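Local coordinates for protein alpha-1,2-mannosidase (Bacteroides thetaiotaomicron, PDB 2WW2) that hydrolyses alpha-mannosides with inversion of configuration, as a calcium-dependent glycoside hydrolase of family GH92 from a human gut symbiont, at residues Pro72-Tyr77 and Trp370-His375; Gly175-Phe180 and Val311-Tyr316; Thr343-Glu348 and Val662-Pro667. All coordinates share one frame; numbering follows the deposited sequence.

Contact 1: residues Pro72-Tyr77 and Trp370-His375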
ATOM      1  N   PRO A  72      12.248  -0.701 -26.449  1.00 10.70           N
ATOM      2  CA  PRO A  72      12.627  -2.126 -26.482  1.00 10.93           C
ATOM      3  C   PRO A  72      11.493  -2.994 -26.970  1.00 11.56           C
ATOM      4  O   PRO A  72      11.743  -4.046 -27.541  1.00 12.70           O
ATOM      5  CB  PRO A  72      12.944  -2.473 -25.024  1.00 11.34           C
ATOM      6  CG  PRO A  72      12.528  -1.282 -24.200  1.00 13.03           C
ATOM      7  CD  PRO A  72      12.391  -0.091 -25.116  1.00 10.85           C
ATOM      8  N   TRP A  73      10.255  -2.565 -26.762  1.00 11.73           N
ATOM      9  CA  TRP A  73       9.125  -3.395 -27.194  1.00 12.74           C
ATOM     10  C   TRP A  73       8.768  -3.193 -28.651  1.00 11.91           C
ATOM     11  O   TRP A  73       8.353  -4.134 -29.318  1.00 11.93           O
ATOM     12  CB  TRP A  73       7.931  -3.227 -26.243  1.00 13.36           C
ATOM     13  CG  TRP A  73       8.297  -3.885 -24.933  1.00 16.31           C
ATOM     14  CD1 TRP A  73       8.812  -3.270 -23.812  1.00 18.46           C
ATOM     15  CD2 TRP A  73       8.254  -5.285 -24.637  1.00 18.65           C
ATOM     16  NE1 TRP A  73       9.061  -4.201 -22.840  1.00 18.89           N
ATOM     17  CE2 TRP A  73       8.731  -5.446 -23.316  1.00 19.99           C
ATOM     18  CE3 TRP A  73       7.847  -6.421 -25.357  1.00 19.57           C
ATOM     19  CZ2 TRP A  73       8.816  -6.701 -22.695  1.00 22.22           C
ATOM     20  CZ3 TRP A  73       7.924  -7.674 -24.733  1.00 22.57           C
ATOM     21  CH2 TRP A  73       8.409  -7.800 -23.416  1.00 22.91           C
ATOM     22  N   ILE A  74       8.975  -1.979 -29.160  1.00 10.72           N
ATOM     23  CA  ILE A  74       8.877  -1.746 -30.604  1.00  9.39           C
ATOM     24  C   ILE A  74      10.061  -2.450 -31.299  1.00  8.71           C
ATOM     25  O   ILE A  74       9.921  -2.998 -32.392  1.00  8.28           O
ATOM     26  CB  ILE A  74       8.917  -0.221 -30.871  1.00  9.85           C
ATOM     27  CG1 ILE A  74       7.655   0.428 -30.267  1.00 10.54           C
ATOM     28  CG2 ILE A  74       9.035   0.078 -32.365  1.00  8.54           C
ATOM     29  CD1 ILE A  74       6.379   0.023 -30.973  1.00 11.98           C
ATOM     30  N   ASN A  75      11.213  -2.431 -30.635  1.00  7.85           N
ATOM     31  CA  ASN A  75      12.404  -3.162 -31.066  1.00  8.84           C
ATOM     32  C   ASN A  75      13.005  -2.496 -32.320  1.00  8.62           C
ATOM     33  O   ASN A  75      12.667  -1.340 -32.635  1.00  8.63           O
ATOM     34  CB  ASN A  75      12.084  -4.684 -31.213  1.00  8.06           C
ATOM     35  CG  ASN A  75      13.322  -5.594 -30.996  1.00  9.99           C
ATOM     36  OD1 ASN A  75      14.388  -5.365 -31.571  1.00 10.88           O
ATOM     37  ND2 ASN A  75      13.148  -6.659 -30.217  1.00  9.41           N
ATOM     38  N   ASP A  76      13.907  -3.190 -33.010  1.00  8.75           N
ATOM     39  CA  ASP A  76      14.829  -2.557 -33.980  1.00  8.28           C
ATOM     40  C   ASP A  76      14.512  -2.926 -35.437  1.00  8.21           C
ATOM     41  O   ASP A  76      13.679  -3.808 -35.700  1.00  8.37           O
ATOM     42  CB  ASP A  76      16.287  -2.948 -33.660  1.00  7.86           C
ATOM     43  CG  ASP A  76      17.298  -1.840 -34.024  1.00 10.23           C
ATOM     44  OD1 ASP A  76      16.898  -0.841 -34.674  1.00  9.78           O
ATOM     45  OD2 ASP A  76      18.485  -1.951 -33.620  1.00  9.50           O
ATOM     46  N   TYR A  77      15.153  -2.226 -36.376  1.00  7.50           N
ATOM     47  CA  TYR A  77      15.107  -2.594 -37.797  1.00  7.41           C
ATOM     48  C   TYR A  77      16.364  -1.994 -38.454  1.00  8.04           C
ATOM     49  O   TYR A  77      16.978  -1.064 -37.890  1.00  9.69           O
ATOM     50  CB  TYR A  77      13.826  -2.064 -38.470  1.00  6.90           C
ATOM     51  CG  TYR A  77      13.786  -0.552 -38.510  1.00  7.26           C
ATOM     52  CD1 TYR A  77      14.316   0.149 -39.596  1.00  6.90           C
ATOM     53  CD2 TYR A  77      13.272   0.174 -37.438  1.00  8.59           C
ATOM     54  CE1 TYR A  77      14.337   1.551 -39.616  1.00  8.12           C
ATOM     55  CE2 TYR A  77      13.273   1.577 -37.448  1.00  6.56           C
ATOM     56  CZ  TYR A  77      13.816   2.249 -38.538  1.00  8.60           C
ATOM     57  OH  TYR A  77      13.830   3.617 -38.553  1.00  6.64           O
ATOM     58  N   TRP A 370       1.951   5.709 -34.216  1.00  8.24           N
ATOM     59  CA  TRP A 370       3.252   5.096 -33.884  1.00  8.32           C
ATOM     60  C   TRP A 370       3.874   4.606 -35.196  1.00  8.32           C
ATOM     61  O   TRP A 370       3.238   3.863 -35.945  1.00  9.01           O
ATOM     62  CB  TRP A 370       3.079   3.914 -32.904  1.00  7.83           C
ATOM     63  CG  TRP A 370       3.868   4.089 -31.621  1.00  7.75           C
ATOM     64  CD1 TRP A 370       3.364   4.304 -30.369  1.00  7.48           C
ATOM     65  CD2 TRP A 370       5.304   4.099 -31.489  1.00  7.89           C
ATOM     66  NE1 TRP A 370       4.407   4.433 -29.450  1.00  6.97           N
ATOM     67  CE2 TRP A 370       5.600   4.306 -30.119  1.00  9.73           C
ATOM     68  CE3 TRP A 370       6.363   3.924 -32.391  1.00  9.78           C
ATOM     69  CZ2 TRP A 370       6.913   4.363 -29.635  1.00  9.54           C
ATOM     70  CZ3 TRP A 370       7.677   4.008 -31.917  1.00  9.80           C
ATOM     71  CH2 TRP A 370       7.937   4.220 -30.542  1.00 12.00           C
ATOM     72  N   ALA A 371       5.099   5.045 -35.488  1.00  8.15           N
ATOM     73  CA  ALA A 371       5.808   4.658 -36.708  1.00  7.78           C
ATOM     74  C   ALA A 371       7.183   4.129 -36.350  1.00  8.17           C
ATOM     75  O   ALA A 371       7.913   4.763 -35.571  1.00  7.98           O
ATOM     76  CB  ALA A 371       5.972   5.881 -37.639  1.00  8.20           C
ATOM     77  N   SER A 372       7.546   2.990 -36.937  1.00  7.88           N
ATOM     78  CA  SER A 372       8.889   2.432 -36.756  1.00  8.47           C
ATOM     79  C   SER A 372       9.151   1.240 -37.698  1.00  8.42           C
ATOM     80  O   SER A 372       8.964   0.084 -37.315  1.00  9.34           O
ATOM     81  CB  SER A 372       9.088   1.982 -35.298  1.00  8.20           C
ATOM     82  OG  SER A 372      10.437   1.579 -35.067  1.00  7.84           O
ATOM     83  N   PRO A 373       9.569   1.509 -38.940  1.00  8.40           N
ATOM     84  CA  PRO A 373       9.681   2.837 -39.538  1.00  8.07           C
ATOM     85  C   PRO A 373       8.367   3.243 -40.200  1.00  8.04           C
ATOM     86  O   PRO A 373       8.114   4.427 -40.393  1.00  7.88           O
ATOM     87  CB  PRO A 373      10.765   2.643 -40.602  1.00  8.07           C
ATOM     88  CG  PRO A 373      10.648   1.199 -41.021  1.00  7.60           C
ATOM     89  CD  PRO A 373      10.122   0.448 -39.815  1.00  8.47           C
ATOM     90  N   GLY A 374       7.550   2.258 -40.539  1.00  7.23           N
ATOM     91  CA  GLY A 374       6.217   2.505 -41.051  1.00  7.72           C
ATOM     92  C   GLY A 374       5.201   2.289 -39.946  1.00  7.94           C
ATOM     93  O   GLY A 374       5.562   2.227 -38.768  1.00  7.89           O
ATOM     94  N   HIS A 375       3.933   2.144 -40.321  1.00  7.97           N
ATOM     95  CA  HIS A 375       2.864   2.015 -39.342  1.00  7.61           C
ATOM     96  C   HIS A 375       3.058   0.796 -38.442  1.00  8.10           C
ATOM     97  O   HIS A 375       3.251  -0.328 -38.930  1.00  7.96           O
ATOM     98  CB  HIS A 375       1.514   1.872 -40.049  1.00  7.66           C
ATOM     99  CG  HIS A 375       1.036   3.109 -40.749  1.00  8.04           C
ATOM    100  ND1 HIS A 375       0.864   4.318 -40.104  1.00  7.95           N
ATOM    101  CD2 HIS A 375       0.617   3.298 -42.024  1.00  7.98           C
ATOM    102  CE1 HIS A 375       0.386   5.206 -40.963  1.00  9.79           C
ATOM    103  NE2 HIS A 375       0.227   4.612 -42.135  1.00  8.17           N
TER
HETATM  104  O   HOH W   1      11.198  -1.124 -35.046  1.00  9.82           O
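I74 and Y77 pack against W370, S372 and P373 in a buried, mostly apolar contact between a loop of the N-terminal domain, following strand 60-67, and the end of strand 370-371 in the catalytic domain. I74 and W370 meet tip to tip: CG1 of I74 stands 3.9 Å from the centroid of the six-membered ring of W370, over its face. The other branch of I74, CG2, is anti to the backbone N (CG1 at chi1 -66°) and presses on S372, 3.5 Å from its CB, a tight carbon pair. P373, which follows a cis peptide bond, lies flat over one face of the Y77 ring, with its CD 3.9 Å from the ring centroid and its CB 3.7 Å from CZ of Y77. Water 1 bridges the two segments, hydrogen-bonded to N75 O and to S372 OG, the latter at 2.8 Å. D328 ties both sides together, since its carboxylate is hydrogen-bonded to Y77 OH and to S372 OG. An alanine in place of Y77 would probably leave the P373 ring without the phenol face it lies on and D328 OD2 without the Y77 hydroxyl. The arrangement is a proline-aromatic CH-pi stack beside a shared carboxylate, set at the interface of the two-domain GH92 fold; a glycerol near W370, probably from the crystallisation liquor, may mark a pocket.

Contact 2: residues Gly175-Phe180 and Val311-Tyr316; sequences GVPDNF and VYYSPY
G175 opens the 175-180 loop with its carbonyl O 3.8 Å from the O of P315, the two segments passing close here, without a bond between these oxygens. V176 hardly touches the facing segment; its CG1 instead lies over one face of F180, offset toward the rim. The P177 ring meets the Y313 side chain tip to tip, with CG 3.2 Å from Y313 OH, while CD lies 3.5 Å from P315 O. P177 also starts a type I beta turn, closed by the bond from F180 N to P177 O, which brings N179 round to the phenol. In N179, chi1 61° puts CG between the backbone N and the carbonyl carbon; with chi2 near zero, OD1 then lies in the plane of the Y313 ring, at its edge, and accepts a 2.6 Å hydrogen bond from OH, the donor tilted 29° from the carbonyl plane. ND2 of the same amide is hydrogen-bonded to G318 O, which fixes the rotation of the group. F180 crosses Y313 at about a right angle, its CD1 4.1 Å from CE2. One short, directed bond thus implies that Y313, at the end of strand 310-313, holds the tip of an N-terminal-domain loop.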
ATOM      1  N   GLY A 175       6.073  -3.168 -39.838  1.00  9.39           N
ATOM      2  CA  GLY A 175       6.048  -1.779 -40.310  1.00  9.68           C
ATOM      3  C   GLY A 175       7.021  -1.465 -41.444  1.00  9.83           C
ATOM      4  O   GLY A 175       7.458  -0.314 -41.584  1.00  9.79           O
ATOM      5  N   VAL A 176       7.349  -2.466 -42.274  1.00  9.09           N
ATOM      6  CA  VAL A 176       8.204  -2.229 -43.436  1.00  8.98           C
ATOM      7  C   VAL A 176       7.577  -2.755 -44.725  1.00  9.32           C
ATOM      8  O   VAL A 176       6.838  -3.748 -44.697  1.00  9.65           O
ATOM      9  CB  VAL A 176       9.617  -2.851 -43.275  1.00  8.58           C
ATOM     10  CG1 VAL A 176      10.334  -2.272 -42.025  1.00  7.77           C
ATOM     11  CG2 VAL A 176       9.537  -4.392 -43.221  1.00  9.72           C
ATOM     12  N   PRO A 177       7.865  -2.093 -45.861  1.00  8.82           N
ATOM     13  CA  PRO A 177       7.425  -2.611 -47.165  1.00  8.87           C
ATOM     14  C   PRO A 177       8.158  -3.909 -47.533  1.00  9.38           C
ATOM     15  O   PRO A 177       9.173  -4.263 -46.911  1.00  8.31           O
ATOM     16  CB  PRO A 177       7.827  -1.494 -48.143  1.00  9.04           C
ATOM     17  CG  PRO A 177       8.007  -0.240 -47.244  1.00  9.23           C
ATOM     18  CD  PRO A 177       8.596  -0.820 -45.991  1.00  8.47           C
ATOM     19  N   ASP A 178       7.665  -4.595 -48.562  1.00  9.61           N
ATOM     20  CA  ASP A 178       8.207  -5.897 -48.944  1.00 10.74           C
ATOM     21  C   ASP A 178       9.639  -5.840 -49.445  1.00 10.59           C
ATOM     22  O   ASP A 178      10.297  -6.864 -49.490  1.00 11.96           O
ATOM     23  CB  ASP A 178       7.356  -6.535 -50.051  1.00 11.58           C
ATOM     24  CG  ASP A 178       6.055  -7.102 -49.542  1.00 15.09           C
ATOM     25  OD1 ASP A 178       5.858  -7.160 -48.304  1.00 18.20           O
ATOM     26  OD2 ASP A 178       5.240  -7.514 -50.393  1.00 20.65           O
ATOM     27  N   ASN A 179      10.113  -4.674 -49.871  1.00 10.88           N
ATOM     28  CA  ASN A 179      11.456  -4.576 -50.449  1.00 10.28           C
ATOM     29  C   ASN A 179      12.451  -3.974 -49.476  1.00 10.14           C
ATOM     30  O   ASN A 179      13.521  -3.528 -49.877  1.00  8.81           O
ATOM     31  CB  ASN A 179      11.445  -3.745 -51.743  1.00 11.19           C
ATOM     32  CG  ASN A 179      10.976  -2.310 -51.520  1.00 12.51           C
ATOM     33  OD1 ASN A 179      10.603  -1.932 -50.409  1.00 13.80           O
ATOM     34  ND2 ASN A 179      10.989  -1.508 -52.580  1.00 12.12           N
ATOM     35  N   PHE A 180      12.089  -3.964 -48.200  1.00  9.02           N
ATOM     36  CA  PHE A 180      12.914  -3.300 -47.187  1.00  9.51           C
ATOM     37  C   PHE A 180      14.330  -3.885 -47.041  1.00 10.18           C
ATOM     38  O   PHE A 180      14.507  -5.109 -47.017  1.00 10.09           O
ATOM     39  CB  PHE A 180      12.203  -3.339 -45.834  1.00  8.90           C
ATOM     40  CG  PHE A 180      13.073  -2.920 -44.697  1.00  8.41           C
ATOM     41  CD1 PHE A 180      13.276  -1.567 -44.430  1.00  7.92           C
ATOM     42  CD2 PHE A 180      13.712  -3.865 -43.922  1.00  7.99           C
ATOM     43  CE1 PHE A 180      14.111  -1.158 -43.380  1.00  8.40           C
ATOM     44  CE2 PHE A 180      14.540  -3.471 -42.847  1.00  7.94           C
ATOM     45  CZ  PHE A 180      14.746  -2.114 -42.591  1.00  9.61           C
ATOM     46  N   VAL A 311      16.201  13.010 -50.550  1.00 11.01           N
ATOM     47  CA  VAL A 311      15.348  11.938 -51.029  1.00 10.39           C
ATOM     48  C   VAL A 311      15.174  10.943 -49.885  1.00 10.15           C
ATOM     49  O   VAL A 311      15.956  10.939 -48.922  1.00  9.93           O
ATOM     50  CB  VAL A 311      15.958  11.206 -52.258  1.00 10.39           C
ATOM     51  CG1 VAL A 311      15.916  12.096 -53.491  1.00  9.71           C
ATOM     52  CG2 VAL A 311      17.404  10.765 -51.972  1.00  8.52           C
ATOM     53  N   TYR A 312      14.138  10.116 -49.967  1.00  9.95           N
ATOM     54  CA  TYR A 312      13.966   9.083 -48.965  1.00  8.74           C
ATOM     55  C   TYR A 312      13.324   7.845 -49.540  1.00  8.79           C
ATOM     56  O   TYR A 312      12.502   7.907 -50.466  1.00  7.60           O
ATOM     57  CB  TYR A 312      13.153   9.601 -47.758  1.00  9.36           C
ATOM     58  CG  TYR A 312      11.734  10.049 -48.098  1.00  8.58           C
ATOM     59  CD1 TYR A 312      10.668   9.153 -48.019  1.00  8.24           C
ATOM     60  CD2 TYR A 312      11.465  11.358 -48.491  1.00  7.96           C
ATOM     61  CE1 TYR A 312       9.368   9.552 -48.337  1.00  7.97           C
ATOM     62  CE2 TYR A 312      10.153  11.774 -48.821  1.00  8.83           C
ATOM     63  CZ  TYR A 312       9.113  10.858 -48.734  1.00  8.07           C
ATOM     64  OH  TYR A 312       7.813  11.227 -49.043  1.00  7.98           O
ATOM     65  N   TYR A 313      13.731   6.713 -48.982  1.00  8.30           N
ATOM     66  CA  TYR A 313      13.005   5.466 -49.119  1.00  8.82           C
ATOM     67  C   TYR A 313      11.757   5.587 -48.255  1.00  8.58           C
ATOM     68  O   TYR A 313      11.856   5.853 -47.057  1.00  8.10           O
ATOM     69  CB  TYR A 313      13.857   4.306 -48.588  1.00  8.38           C
ATOM     70  CG  TYR A 313      13.096   2.986 -48.465  1.00 10.37           C
ATOM     71  CD1 TYR A 313      12.834   2.210 -49.588  1.00 10.05           C
ATOM     72  CD2 TYR A 313      12.675   2.507 -47.222  1.00 10.20           C
ATOM     73  CE1 TYR A 313      12.164   0.985 -49.487  1.00 11.08           C
ATOM     74  CE2 TYR A 313      11.992   1.287 -47.109  1.00 11.04           C
ATOM     75  CZ  TYR A 313      11.737   0.536 -48.242  1.00 11.59           C
ATOM     76  OH  TYR A 313      11.077  -0.675 -48.136  1.00  9.75           O
ATOM     77  N   SER A 314      10.580   5.393 -48.840  1.00  8.99           N
ATOM     78  CA  SER A 314       9.371   5.465 -48.037  1.00  9.00           C
ATOM     79  C   SER A 314       9.114   4.162 -47.294  1.00  9.65           C
ATOM     80  O   SER A 314       8.964   3.108 -47.932  1.00  9.36           O
ATOM     81  CB  SER A 314       8.157   5.757 -48.924  1.00  8.92           C
ATOM     82  OG  SER A 314       6.980   5.657 -48.141  1.00  9.01           O
ATOM     83  N   PRO A 315       9.026   4.221 -45.946  1.00  9.83           N
ATOM     84  CA  PRO A 315       8.695   2.981 -45.264  1.00  9.63           C
ATOM     85  C   PRO A 315       7.196   2.735 -45.313  1.00  9.50           C
ATOM     86  O   PRO A 315       6.730   1.781 -44.691  1.00  9.94           O
ATOM     87  CB  PRO A 315       9.155   3.228 -43.815  1.00  8.92           C
ATOM     88  CG  PRO A 315       8.975   4.715 -43.624  1.00 10.07           C
ATOM     89  CD  PRO A 315       9.225   5.345 -45.007  1.00  9.93           C
ATOM     90  N   TYR A 316       6.456   3.584 -46.039  1.00  9.56           N
ATOM     91  CA  TYR A 316       5.017   3.394 -46.228  1.00 10.13           C
ATOM     92  C   TYR A 316       4.654   2.747 -47.563  1.00 10.57           C
ATOM     93  O   TYR A 316       3.732   1.928 -47.614  1.00 10.99           O
ATOM     94  CB  TYR A 316       4.231   4.705 -46.023  1.00  9.32           C
ATOM     95  CG  TYR A 316       4.419   5.241 -44.611  1.00 10.28           C
ATOM     96  CD1 TYR A 316       3.664   4.741 -43.555  1.00  8.75           C
ATOM     97  CD2 TYR A 316       5.398   6.193 -44.331  1.00  8.73           C
ATOM     98  CE1 TYR A 316       3.862   5.186 -42.266  1.00  9.34           C
ATOM     99  CE2 TYR A 316       5.590   6.652 -43.046  1.00  8.95           C
ATOM    100  CZ  TYR A 316       4.816   6.143 -42.021  1.00  8.63           C
ATOM    101  OH  TYR A 316       4.998   6.573 -40.738  1.00 10.09           O
TER

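Contact 3: residues Thr343-Glu348 and Val662-Pro667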
ATOM      1  N   THR A 343       8.785  23.121 -31.858  1.00  7.08           N
ATOM      2  CA  THR A 343       8.145  24.288 -32.482  1.00  7.25           C
ATOM      3  C   THR A 343       8.734  25.579 -31.950  1.00  7.94           C
ATOM      4  O   THR A 343       8.682  26.600 -32.629  1.00  8.04           O
ATOM      5  CB  THR A 343       6.596  24.338 -32.258  1.00  7.97           C
ATOM      6  OG1 THR A 343       6.324  24.476 -30.862  1.00  7.55           O
ATOM      7  CG2 THR A 343       5.916  23.066 -32.801  1.00  6.58           C
ATOM      8  N   LEU A 344       9.279  25.546 -30.733  1.00  7.68           N
ATOM      9  CA  LEU A 344       9.795  26.761 -30.100  1.00  8.50           C
ATOM     10  C   LEU A 344      11.274  26.972 -30.429  1.00  8.40           C
ATOM     11  O   LEU A 344      11.667  28.015 -30.955  1.00  8.62           O
ATOM     12  CB  LEU A 344       9.617  26.680 -28.571  1.00  8.13           C
ATOM     13  CG  LEU A 344      10.126  27.871 -27.738  1.00  9.14           C
ATOM     14  CD1 LEU A 344       9.503  29.177 -28.236  1.00  8.97           C
ATOM     15  CD2 LEU A 344       9.845  27.655 -26.235  1.00  8.04           C
ATOM     16  N   LEU A 345      12.085  25.969 -30.097  1.00  8.81           N
ATOM     17  CA  LEU A 345      13.537  26.101 -30.184  1.00  9.12           C
ATOM     18  C   LEU A 345      14.170  25.513 -31.460  1.00  9.09           C
ATOM     19  O   LEU A 345      15.282  25.901 -31.831  1.00  9.19           O
ATOM     20  CB  LEU A 345      14.180  25.462 -28.965  1.00  8.99           C
ATOM     21  CG  LEU A 345      14.096  26.251 -27.651  1.00 11.97           C
ATOM     22  CD1 LEU A 345      14.590  25.370 -26.536  1.00 11.58           C
ATOM     23  CD2 LEU A 345      14.950  27.510 -27.711  1.00 12.87           C
ATOM     24  N   TYR A 346      13.463  24.586 -32.108  1.00  9.13           N
ATOM     25  CA  TYR A 346      13.964  23.901 -33.301  1.00  8.36           C
ATOM     26  C   TYR A 346      12.897  23.845 -34.401  1.00  8.71           C
ATOM     27  O   TYR A 346      12.590  22.768 -34.923  1.00  8.64           O
ATOM     28  CB  TYR A 346      14.450  22.488 -32.927  1.00  7.45           C
ATOM     29  CG  TYR A 346      15.351  22.486 -31.699  1.00  6.90           C
ATOM     30  CD1 TYR A 346      16.721  22.737 -31.823  1.00  6.66           C
ATOM     31  CD2 TYR A 346      14.835  22.270 -30.428  1.00  6.08           C
ATOM     32  CE1 TYR A 346      17.553  22.771 -30.698  1.00  7.66           C
ATOM     33  CE2 TYR A 346      15.661  22.298 -29.293  1.00  5.92           C
ATOM     34  CZ  TYR A 346      17.028  22.540 -29.453  1.00  7.58           C
ATOM     35  OH  TYR A 346      17.866  22.566 -28.354  1.00  8.04           O
ATOM     36  N   PRO A 347      12.328  25.008 -34.772  1.00  8.61           N
ATOM     37  CA  PRO A 347      11.150  24.966 -35.646  1.00  9.03           C
ATOM     38  C   PRO A 347      11.497  24.488 -37.062  1.00  9.50           C
ATOM     39  O   PRO A 347      10.604  24.077 -37.798  1.00  8.93           O
ATOM     40  CB  PRO A 347      10.657  26.428 -35.655  1.00  9.00           C
ATOM     41  CG  PRO A 347      11.870  27.237 -35.359  1.00  9.05           C
ATOM     42  CD  PRO A 347      12.656  26.381 -34.365  1.00  8.91           C
ATOM     43  N   GLU A 348      12.776  24.533 -37.439  1.00  9.40           N
ATOM     44  CA  GLU A 348      13.163  24.017 -38.755  1.00 10.40           C
ATOM     45  C   GLU A 348      12.908  22.513 -38.773  1.00 10.40           C
ATOM     46  O   GLU A 348      12.644  21.927 -39.834  1.00 10.93           O
ATOM     47  CB  GLU A 348      14.633  24.343 -39.115  1.00 10.05           C
ATOM     48  CG  GLU A 348      15.684  23.555 -38.346  1.00 10.69           C
ATOM     49  CD  GLU A 348      16.080  24.193 -37.010  1.00 13.46           C
ATOM     50  OE1 GLU A 348      15.296  24.965 -36.413  1.00 11.89           O
ATOM     51  OE2 GLU A 348      17.200  23.925 -36.561  1.00 13.90           O
ATOM     52  N   VAL A 662      17.848  31.426 -17.767  1.00 10.79           N
ATOM     53  CA  VAL A 662      17.919  30.667 -19.004  1.00 11.16           C
ATOM     54  C   VAL A 662      17.718  31.662 -20.134  1.00 10.65           C
ATOM     55  O   VAL A 662      16.930  32.605 -20.012  1.00 10.32           O
ATOM     56  CB  VAL A 662      16.848  29.536 -19.138  1.00 11.64           C
ATOM     57  CG1 VAL A 662      17.272  28.271 -18.419  1.00 13.31           C
ATOM     58  CG2 VAL A 662      15.497  30.016 -18.668  1.00 11.59           C
ATOM     59  N   THR A 663      18.457  31.458 -21.219  1.00 10.80           N
ATOM     60  CA  THR A 663      18.339  32.277 -22.408  1.00 10.67           C
ATOM     61  C   THR A 663      17.998  31.367 -23.578  1.00 11.27           C
ATOM     62  O   THR A 663      18.722  30.413 -23.872  1.00 10.95           O
ATOM     63  CB  THR A 663      19.653  32.998 -22.708  1.00 11.33           C
ATOM     64  OG1 THR A 663      19.997  33.833 -21.597  1.00 10.64           O
ATOM     65  CG2 THR A 663      19.524  33.871 -23.956  1.00 11.05           C
ATOM     66  N   LEU A 664      16.874  31.650 -24.222  1.00 11.32           N
ATOM     67  CA  LEU A 664      16.452  30.892 -25.374  1.00 11.11           C
ATOM     68  C   LEU A 664      16.863  31.658 -26.631  1.00 11.46           C
ATOM     69  O   LEU A 664      16.484  32.820 -26.812  1.00 10.38           O
ATOM     70  CB  LEU A 664      14.935  30.683 -25.336  1.00 11.22           C
ATOM     71  CG  LEU A 664      14.365  29.699 -24.306  1.00 11.63           C
ATOM     72  CD1 LEU A 664      14.380  30.284 -22.875  1.00 11.51           C
ATOM     73  CD2 LEU A 664      12.948  29.347 -24.701  1.00 13.34           C
ATOM     74  N   HIS A 665      17.652  31.005 -27.486  1.00 12.19           N
ATOM     75  CA  HIS A 665      18.119  31.595 -28.732  1.00 13.03           C
ATOM     76  C   HIS A 665      17.192  31.166 -29.837  1.00 13.88           C
ATOM     77  O   HIS A 665      17.259  30.030 -30.325  1.00 14.49           O
ATOM     78  CB  HIS A 665      19.561  31.176 -29.008  1.00 12.87           C
ATOM     79  CG  HIS A 665      20.523  31.737 -28.009  1.00 14.13           C
ATOM     80  ND1 HIS A 665      20.741  33.092 -27.877  1.00 12.66           N
ATOM     81  CD2 HIS A 665      21.285  31.137 -27.064  1.00 13.53           C
ATOM     82  CE1 HIS A 665      21.607  33.304 -26.899  1.00 14.52           C
ATOM     83  NE2 HIS A 665      21.950  32.133 -26.385  1.00 14.22           N
ATOM     84  N   LEU A 666      16.293  32.078 -30.187  1.00 13.95           N
ATOM     85  CA  LEU A 666      15.218  31.797 -31.120  1.00 14.76           C
ATOM     86  C   LEU A 666      15.548  32.276 -32.530  1.00 15.06           C
ATOM     87  O   LEU A 666      16.580  32.923 -32.754  1.00 14.77           O
ATOM     88  CB  LEU A 666      13.918  32.411 -30.598  1.00 15.02           C
ATOM     89  CG  LEU A 666      13.575  31.897 -29.191  1.00 15.99           C
ATOM     90  CD1 LEU A 666      12.468  32.693 -28.528  1.00 17.19           C
ATOM     91  CD2 LEU A 666      13.208  30.415 -29.203  1.00 16.36           C
ATOM     92  N   PRO A 667      14.696  31.927 -33.501  1.00 15.43           N
ATOM     93  CA  PRO A 667      14.952  32.341 -34.883  1.00 15.86           C
ATOM     94  C   PRO A 667      15.080  33.860 -35.056  1.00 16.57           C
ATOM     95  O   PRO A 667      14.511  34.630 -34.282  1.00 16.24           O
ATOM     96  CB  PRO A 667      13.716  31.822 -35.634  1.00 15.75           C
ATOM     97  CG  PRO A 667      13.335  30.555 -34.854  1.00 15.76           C
ATOM     98  CD  PRO A 667      13.582  30.960 -33.393  1.00 15.55           C
TER
HETATM   99  O   HOH W   2      15.751  28.577 -32.268  1.00 11.17           O
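L344 and L345, the last turn of helix 338-345, spread their side chains against L664 of strand 661-665 and L666, two residues on. In L344, CG is anti to the backbone N (chi1 179°), and the two methyls divide the work: CD2 meets CD2 of L664 at 3.9 Å, while CD1 lies against CD2 of L666. L345 has CG anti to its carbonyl carbon instead (chi1 -76°). The L345 side chain crosses that of L664 at about a right angle, and its CD2 reaches CD2 of L666 at 3.7 Å. That L666 methyl is thus shared by both helix leucines, and it also sits 3.3 Å from the backbone O of L344. This is helix-on-strand packing inside the catalytic domain, where the strand belongs to a mixed six-stranded sheet and the helix hands over to helix 347-364 at Y346, the N-cap residue. Beyond the break, P347 and P667 cross obliquely and touch through CG and CG at 3.7 Å. Water 2 bridges the backbones, donating to L345 O at 2.8 Å and to H665 O at 2.9 Å; R273 also donates to L345 O.

Contacts 1 and 2 both join N-terminal-domain loops to the five-stranded sheet of the catalytic domain, through strands 370-371 and 310-313, and they touch: P373 CD lies 3.5 Å from V176 CG1. Contact 1 is wholly buried, whereas contact 2 is only partly so and has the exposed N179 at its margin. Contact 3, also partly buried, with its leucines inside and its prolines partly exposed, stays within the catalytic domain, its nearest atoms about 18 Å from contact 1, although helix 347-364 leads on toward strand 370-371. Their chemistry differs accordingly: aromatic faces and a bridging water in contact 1, a direct phenol-amide bond in contact 2, leucine methyls with a backbone-bridging water in contact 3.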